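Local structure of isochorismatase hydrolase (Alkaliphilus metalliredigens, 3HB7) at residues E[13-17]-E[18-22]; E[33-36]-E[37-41]; E[159-162]-E[163-167]. The protein probably acts as a hydrolase of the isochorismatase-like, cysteine hydrolase type. All blocks are in the same frame, centred on the assembly; numbering follows the deposited sequence.

Contact 1. Residues E[13-17]-E[18-22]; sequences IDMLN and DFVGE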
loop_
_atom_site.group_PDB
_atom_site.type_symbol
_atom_site.label_atom_id
_atom_site.label_comp_id
_atom_site.label_asym_id
_atom_site.label_seq_id
_atom_site.Cartn_x
_atom_site.Cartn_y
_atom_site.Cartn_z
ATOM N N ILE E 13 12.154 -25.400 31.936
ATOM C CA ILE E 13 12.007 -25.873 30.592
ATOM C C ILE E 13 12.965 -25.289 29.612
ATOM O O ILE E 13 12.916 -24.152 29.285
ATOM C CB ILE E 13 10.590 -25.625 30.099
ATOM C CG1 ILE E 13 9.614 -26.502 30.851
ATOM C CG2 ILE E 13 10.493 -25.917 28.670
ATOM C CD1 ILE E 13 8.320 -25.899 31.011
ATOM N N ASP E 14 13.836 -26.141 29.146
ATOM C CA ASP E 14 14.730 -25.866 28.057
ATOM C C ASP E 14 15.738 -24.747 28.209
ATOM O O ASP E 14 16.133 -24.152 27.248
ATOM C CB ASP E 14 13.938 -25.686 26.783
ATOM C CG ASP E 14 13.469 -26.986 26.210
ATOM O OD1 ASP E 14 13.920 -28.040 26.640
ATOM O OD2 ASP E 14 12.652 -26.951 25.303
HETATM N N MSE E 15 16.218 -24.512 29.406
HETATM C CA MSE E 15 17.242 -23.528 29.574
HETATM C C MSE E 15 18.520 -24.228 29.250
HETATM O O MSE E 15 19.210 -24.685 30.110
HETATM C CB MSE E 15 17.248 -23.031 30.997
HETATM C CG MSE E 15 15.952 -22.351 31.425
HETATM SE SE MSE E 15 15.449 -20.789 30.501
HETATM C CE MSE E 15 16.831 -19.666 31.113
ATOM N N LEU E 16 18.814 -24.285 27.967
ATOM C CA LEU E 16 19.845 -25.114 27.402
ATOM C C LEU E 16 20.867 -24.322 26.618
ATOM O O LEU E 16 20.645 -23.202 26.275
ATOM C CB LEU E 16 19.237 -26.154 26.490
ATOM C CG LEU E 16 17.995 -26.895 26.919
ATOM C CD1 LEU E 16 17.577 -27.847 25.833
ATOM C CD2 LEU E 16 18.266 -27.628 28.155
ATOM N N ASN E 17 21.990 -24.954 26.344
ATOM C CA ASN E 17 23.140 -24.306 25.776
ATOM C C ASN E 17 22.809 -23.763 24.423
ATOM O O ASN E 17 23.281 -22.712 24.044
ATOM C CB ASN E 17 24.343 -25.241 25.728
ATOM C CG ASN E 17 24.975 -25.443 27.074
ATOM O OD1 ASN E 17 24.777 -24.679 27.978
ATOM N ND2 ASN E 17 25.717 -26.498 27.212
ATOM N N ASP E 18 22.002 -24.505 23.687
ATOM C CA ASP E 18 21.560 -24.099 22.372
ATOM C C ASP E 18 20.689 -22.872 22.338
ATOM O O ASP E 18 20.713 -22.133 21.397
ATOM C CB ASP E 18 20.852 -25.232 21.677
ATOM C CG ASP E 18 21.773 -26.058 20.864
ATOM O OD1 ASP E 18 22.836 -25.572 20.538
ATOM O OD2 ASP E 18 21.448 -27.194 20.542
ATOM N N PHE E 19 19.850 -22.704 23.335
ATOM C CA PHE E 19 18.875 -21.650 23.291
ATOM C C PHE E 19 19.157 -20.452 24.153
ATOM O O PHE E 19 18.595 -19.404 23.936
ATOM C CB PHE E 19 17.506 -22.186 23.670
ATOM C CG PHE E 19 17.119 -23.414 22.950
ATOM C CD1 PHE E 19 17.206 -23.484 21.601
ATOM C CD2 PHE E 19 16.665 -24.499 23.631
ATOM C CE1 PHE E 19 16.844 -24.596 20.960
ATOM C CE2 PHE E 19 16.315 -25.607 22.984
ATOM C CZ PHE E 19 16.406 -25.656 21.651
ATOM N N VAL E 20 19.981 -20.613 25.165
ATOM C CA VAL E 20 20.169 -19.532 26.106
ATOM C C VAL E 20 21.532 -18.928 26.000
ATOM O O VAL E 20 22.528 -19.615 26.027
ATOM C CB VAL E 20 19.936 -19.963 27.538
ATOM C CG1 VAL E 20 19.778 -18.780 28.412
ATOM C CG2 VAL E 20 18.738 -20.799 27.622
ATOM N N GLY E 21 21.543 -17.613 25.902
ATOM C CA GLY E 21 22.762 -16.847 25.835
ATOM C C GLY E 21 23.073 -16.177 24.529
ATOM O O GLY E 21 22.646 -16.576 23.468
ATOM N N GLU E 22 23.876 -15.144 24.626
ATOM C CA GLU E 22 24.144 -14.284 23.510
ATOM C C GLU E 22 24.774 -15.053 22.390
ATOM O O GLU E 22 24.473 -14.816 21.246
ATOM C CB GLU E 22 25.055 -13.155 23.941
#

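Contact 2. Residues E[33-36]-E[37-41]; sequences TIIP and DLQKI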
loop_
_atom_site.group_PDB
_atom_site.type_symbol
_atom_site.label_atom_id
_atom_site.label_comp_id
_atom_site.label_asym_id
_atom_site.label_seq_id
_atom_site.Cartn_x
_atom_site.Cartn_y
_atom_site.Cartn_z
ATOM N N THR E 33 17.594 -13.110 29.841
ATOM C CA THR E 33 17.032 -12.140 30.746
ATOM C C THR E 33 16.410 -12.704 31.991
ATOM O O THR E 33 16.178 -11.988 32.938
ATOM C CB THR E 33 16.019 -11.239 30.070
ATOM O OG1 THR E 33 14.709 -11.650 30.428
ATOM C CG2 THR E 33 16.162 -11.328 28.625
ATOM N N ILE E 34 16.069 -13.972 31.984
ATOM C CA ILE E 34 15.368 -14.503 33.123
ATOM C C ILE E 34 16.276 -15.309 34.007
ATOM O O ILE E 34 15.851 -15.843 34.998
ATOM C CB ILE E 34 14.164 -15.336 32.713
ATOM C CG1 ILE E 34 14.586 -16.527 31.861
ATOM C CG2 ILE E 34 13.167 -14.480 31.995
ATOM C CD1 ILE E 34 13.498 -17.535 31.700
ATOM N N ILE E 35 17.540 -15.372 33.660
ATOM C CA ILE E 35 18.426 -16.235 34.382
ATOM C C ILE E 35 18.502 -15.845 35.839
ATOM O O ILE E 35 18.394 -16.671 36.708
ATOM C CB ILE E 35 19.813 -16.150 33.810
ATOM C CG1 ILE E 35 19.945 -17.091 32.631
ATOM C CG2 ILE E 35 20.795 -16.500 34.836
ATOM C CD1 ILE E 35 21.218 -16.980 31.944
ATOM N N PRO E 36 18.641 -14.572 36.109
ATOM C CA PRO E 36 18.840 -14.141 37.477
ATOM C C PRO E 36 17.661 -14.534 38.326
ATOM O O PRO E 36 17.828 -14.993 39.437
ATOM C CB PRO E 36 18.894 -12.627 37.338
ATOM C CG PRO E 36 19.333 -12.400 35.979
ATOM C CD PRO E 36 18.709 -13.443 35.176
ATOM N N ASP E 37 16.468 -14.350 37.800
ATOM C CA ASP E 37 15.271 -14.746 38.504
ATOM C C ASP E 37 15.160 -16.240 38.732
ATOM O O ASP E 37 14.644 -16.661 39.730
ATOM C CB ASP E 37 14.035 -14.219 37.815
ATOM C CG ASP E 37 14.008 -12.743 37.757
ATOM O OD1 ASP E 37 13.349 -12.129 38.598
ATOM O OD2 ASP E 37 14.649 -12.184 36.864
ATOM N N LEU E 38 15.578 -17.041 37.770
ATOM C CA LEU E 38 15.562 -18.488 37.950
ATOM C C LEU E 38 16.559 -18.970 38.998
ATOM O O LEU E 38 16.259 -19.815 39.809
ATOM C CB LEU E 38 15.675 -19.236 36.613
ATOM C CG LEU E 38 14.474 -19.182 35.651
ATOM C CD1 LEU E 38 14.540 -20.213 34.606
ATOM C CD2 LEU E 38 13.209 -19.342 36.359
ATOM N N GLN E 39 17.741 -18.385 38.976
ATOM C CA GLN E 39 18.764 -18.704 39.953
ATOM C C GLN E 39 18.262 -18.352 41.322
ATOM O O GLN E 39 18.502 -19.039 42.279
ATOM C CB GLN E 39 20.031 -17.948 39.657
ATOM C CG GLN E 39 20.821 -18.551 38.560
ATOM C CD GLN E 39 22.072 -17.792 38.287
ATOM O OE1 GLN E 39 22.052 -16.585 38.143
ATOM N NE2 GLN E 39 23.174 -18.496 38.215
ATOM N N LYS E 40 17.538 -17.267 41.406
ATOM C CA LYS E 40 17.033 -16.868 42.680
ATOM C C LYS E 40 16.124 -17.965 43.206
ATOM O O LYS E 40 16.210 -18.361 44.342
ATOM C CB LYS E 40 16.246 -15.584 42.499
ATOM C CG LYS E 40 15.780 -14.955 43.753
ATOM C CD LYS E 40 14.474 -14.235 43.581
ATOM C CE LYS E 40 14.648 -12.758 43.330
ATOM N NZ LYS E 40 13.352 -12.055 43.345
ATOM N N ILE E 41 15.204 -18.416 42.383
ATOM C CA ILE E 41 14.274 -19.436 42.787
ATOM C C ILE E 41 15.008 -20.738 43.057
ATOM O O ILE E 41 14.669 -21.458 43.951
ATOM C CB ILE E 41 13.087 -19.546 41.818
ATOM C CG1 ILE E 41 11.904 -20.173 42.512
ATOM C CG2 ILE E 41 13.430 -20.353 40.645
ATOM C CD1 ILE E 41 10.644 -19.438 42.328
#

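Contact 3. Residues E[159-162]-E[163-167]; sequences TEEM and HEYGL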
loop_
_atom_site.group_PDB
_atom_site.type_symbol
_atom_site.label_atom_id
_atom_site.label_comp_id
_atom_site.label_asym_id
_atom_site.label_seq_id
_atom_site.Cartn_x
_atom_site.Cartn_y
_atom_site.Cartn_z
ATOM N N THR E 159 10.431 -13.008 21.590
ATOM C CA THR E 159 10.168 -11.595 21.624
ATOM C C THR E 159 9.257 -11.265 22.770
ATOM O O THR E 159 8.536 -12.099 23.244
ATOM C CB THR E 159 9.516 -11.113 20.351
ATOM O OG1 THR E 159 8.178 -11.588 20.289
ATOM C CG2 THR E 159 10.234 -11.634 19.189
ATOM N N GLU E 160 9.294 -10.024 23.201
ATOM C CA GLU E 160 8.481 -9.566 24.296
ATOM C C GLU E 160 7.012 -9.675 23.953
ATOM O O GLU E 160 6.182 -9.896 24.815
ATOM C CB GLU E 160 8.864 -8.150 24.712
ATOM C CG GLU E 160 9.536 -8.050 26.089
ATOM C CD GLU E 160 10.225 -6.707 26.347
ATOM O OE1 GLU E 160 9.542 -5.669 26.368
ATOM O OE2 GLU E 160 11.446 -6.682 26.536
ATOM N N GLU E 161 6.680 -9.479 22.691
ATOM C CA GLU E 161 5.312 -9.613 22.286
ATOM C C GLU E 161 4.816 -11.028 22.448
ATOM O O GLU E 161 3.738 -11.227 22.941
ATOM C CB GLU E 161 5.120 -9.168 20.849
ATOM C CG GLU E 161 3.721 -8.677 20.573
ATOM C CD GLU E 161 3.231 -8.902 19.150
ATOM O OE1 GLU E 161 4.058 -9.074 18.240
ATOM O OE2 GLU E 161 2.004 -8.882 18.937
HETATM N N MSE E 162 5.607 -11.998 22.014
HETATM C CA MSE E 162 5.225 -13.396 22.099
HETATM C C MSE E 162 5.060 -13.785 23.541
HETATM O O MSE E 162 4.119 -14.454 23.891
HETATM C CB MSE E 162 6.266 -14.291 21.458
HETATM C CG MSE E 162 6.142 -14.449 19.997
HETATM SE SE MSE E 162 7.386 -15.651 19.308
HETATM C CE MSE E 162 6.914 -15.688 17.513
ATOM N N HIS E 163 5.971 -13.344 24.384
ATOM C CA HIS E 163 5.854 -13.641 25.782
ATOM C C HIS E 163 4.606 -13.042 26.357
ATOM O O HIS E 163 3.941 -13.666 27.139
ATOM C CB HIS E 163 7.056 -13.136 26.549
ATOM C CG HIS E 163 6.919 -13.280 28.026
ATOM N ND1 HIS E 163 6.975 -12.212 28.887
ATOM C CD2 HIS E 163 6.720 -14.368 28.797
ATOM C CE1 HIS E 163 6.807 -12.637 30.121
ATOM N NE2 HIS E 163 6.650 -13.940 30.092
ATOM N N GLU E 164 4.312 -11.814 25.976
ATOM C CA GLU E 164 3.161 -11.117 26.486
ATOM C C GLU E 164 1.855 -11.773 26.101
ATOM O O GLU E 164 0.961 -11.885 26.913
ATOM C CB GLU E 164 3.185 -9.661 26.014
ATOM C CG GLU E 164 2.122 -8.771 26.642
ATOM C CD GLU E 164 1.798 -7.485 25.865
ATOM O OE1 GLU E 164 0.935 -6.738 26.327
ATOM O OE2 GLU E 164 2.381 -7.208 24.808
ATOM N N TYR E 165 1.707 -12.157 24.846
ATOM C CA TYR E 165 0.505 -12.865 24.469
ATOM C C TYR E 165 0.438 -14.280 24.992
ATOM O O TYR E 165 -0.615 -14.815 25.186
ATOM C CB TYR E 165 0.059 -12.663 23.014
ATOM C CG TYR E 165 0.879 -13.263 21.923
ATOM C CD1 TYR E 165 1.039 -14.612 21.810
ATOM C CD2 TYR E 165 1.443 -12.479 20.971
ATOM C CE1 TYR E 165 1.770 -15.148 20.807
ATOM C CE2 TYR E 165 2.162 -13.009 19.967
ATOM C CZ TYR E 165 2.320 -14.343 19.891
ATOM O OH TYR E 165 3.047 -14.861 18.889
ATOM N N GLY E 166 1.597 -14.868 25.218
ATOM C CA GLY E 166 1.681 -16.165 25.845
ATOM C C GLY E 166 1.153 -16.178 27.258
ATOM O O GLY E 166 0.448 -17.077 27.643
ATOM N N LEU E 167 1.491 -15.146 28.014
ATOM C CA LEU E 167 0.976 -14.975 29.349
ATOM C C LEU E 167 -0.514 -14.804 29.337
ATOM O O LEU E 167 -1.204 -15.333 30.174
ATOM C CB LEU E 167 1.655 -13.815 30.030
ATOM C CG LEU E 167 3.097 -14.163 30.329
ATOM C CD1 LEU E 167 3.857 -13.046 30.884
ATOM C CD2 LEU E 167 3.134 -15.288 31.263
#

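Contact 1. Residues E[13-17]-E[18-22]
L16 O receives two backbone N-H groups from the residues that follow it and so closes the turn at 16-20. V20 N approaches within 2.9 Å of L16 O, almost in line with the carbonyl bond, whereas F19 N stands well above the carbonyl plane and makes the more bent bond (N-H...O 137°). The buried part gathers V20 with M15 and L16. V20 CG1 is anti to the backbone N (chi1 -165°), which leaves CG2 beside that N and against the turn, 3.4 Å from L16 O and 3.7 Å from M15 CA. M15, a selenomethionine at the centre of an inverse gamma turn, bends at chi2 and chi3, so that its CE reaches both V20 methyls, CG1 and CG2, at 4.1 Å. The D18-F19 flank, by contrast, is partly exposed to solvent. Buried L16 runs alongside F19 there, with CD1 3.8 Å from F19 CE2, while D14 O lies in the ring plane at its edge and D18 CB over one face. The D14 carboxylate pairs with K100 and accepts from E60 N, and its side chain touches C133, consistent with the Asp-Lys-Cys triad of this family. The loop leaves strand 8-13 at its C-terminal end, with L16 and F19 resting on strand 53-60 and D14 on the start of helix 133-143.

Contact 2. Residues E[33-36]-E[37-41]
I35 O accepts from Q39 N at 2.9 Å, the shortest polar bond here and a nearly straight one (N-H...O 170°). It is the middle one of three i to i+4 bonds that begin helix 35-47: L38 N donates to I34 O, and K40 N to P36 O. P36 suits this first turn, where a missing N-H deprives no carbonyl of the helix of its partner. Two pairs of side chains run along the helix in the same sense. I34 holds CG1 between its backbone N and carbonyl carbon (chi1 61°), and its extended end meets L38, CD1 to CD1, at 4.1 Å. In the second pair, I35 CG2 points anti to the backbone N and lies 3.5 Å from Q39 OE1, so the methyl flanks the amide rather than bonding to it. Q39 NE2 reaches on to a weak hydrogen bond with E88 O. Were Q39 an alanine, the E88 carbonyl would probably lose this weak partner and I35 CG2 the amide packed beside it. D37 CB rests 3.7 Å from I34 O, and its OD1 is close to D153 OD2, an approach of like charges that may favour a proton on one of them. K40, in contrast, has its charge paired with D180. The helix start is therefore flanked by helix 179-187, where V179 meets D37, K40 and I41, and by the loop carrying I86 and L89, which packs on I35, L38 and Q39.

Contact 3. Residues E[159-162]-E[163-167]
An N-cap opens helix 160-170: T159 OG1 accepts from M162 N at 3.1 Å, giving a first-turn N-H a partner that the helix itself lacks. The backbone ladder then starts with H163 N on T159 O and continues through E164 N on E160 O, Y165 N on E161 O and G166 N on M162 O. E160, E161 and E164 lie on the exposed surface around this N-terminal end, where negative side chains would be expected to interact favourably with the helix dipole. On the inner side, the selenomethionine M162 extends toward W129, N131 and S157, and H163 NE2 makes a weak hydrogen bond to T155 OG1. Y165 takes a chi1 (70°) seldom found inside a helix, with CG between backbone N and carbonyl carbon, which sets the ring against the preceding turn and alongside M162, whose CG lies 3.3 Å from Y165 OH. The exposed ring also touches a crystal neighbour, which may contribute to this pose. E161 OE2 comes within 4.2 Å of Y165 CD2, its carboxylate plane perpendicular to the ring. One ring face receives a CH-pi contact, with M162 CA 3.8 Å from the Y165 centroid and 16° off the normal.

Overall arrangement
The three contacts follow one another along the chain within a single alpha/beta domain built on a parallel sheet. Contact 1 is the loop leaving strand 8-13; contact 2 begins helix 35-47, the crossover from that strand to 53-60; contact 3 begins helix 160-170, which in sequence follows strands 147-151 and 155-156 and precedes 175-177. Contacts 1 and 2, centres 13 Å apart, touch, M15 packing on I34 and L38, and V20 on I35, and so form one packed unit that includes the probable catalytic D14. Contact 3, centred about 18 Å from each, touches neither: its nearest atoms are about 11 Å from contact 1 and 7 Å from contact 2, and it caps a separate surface helix.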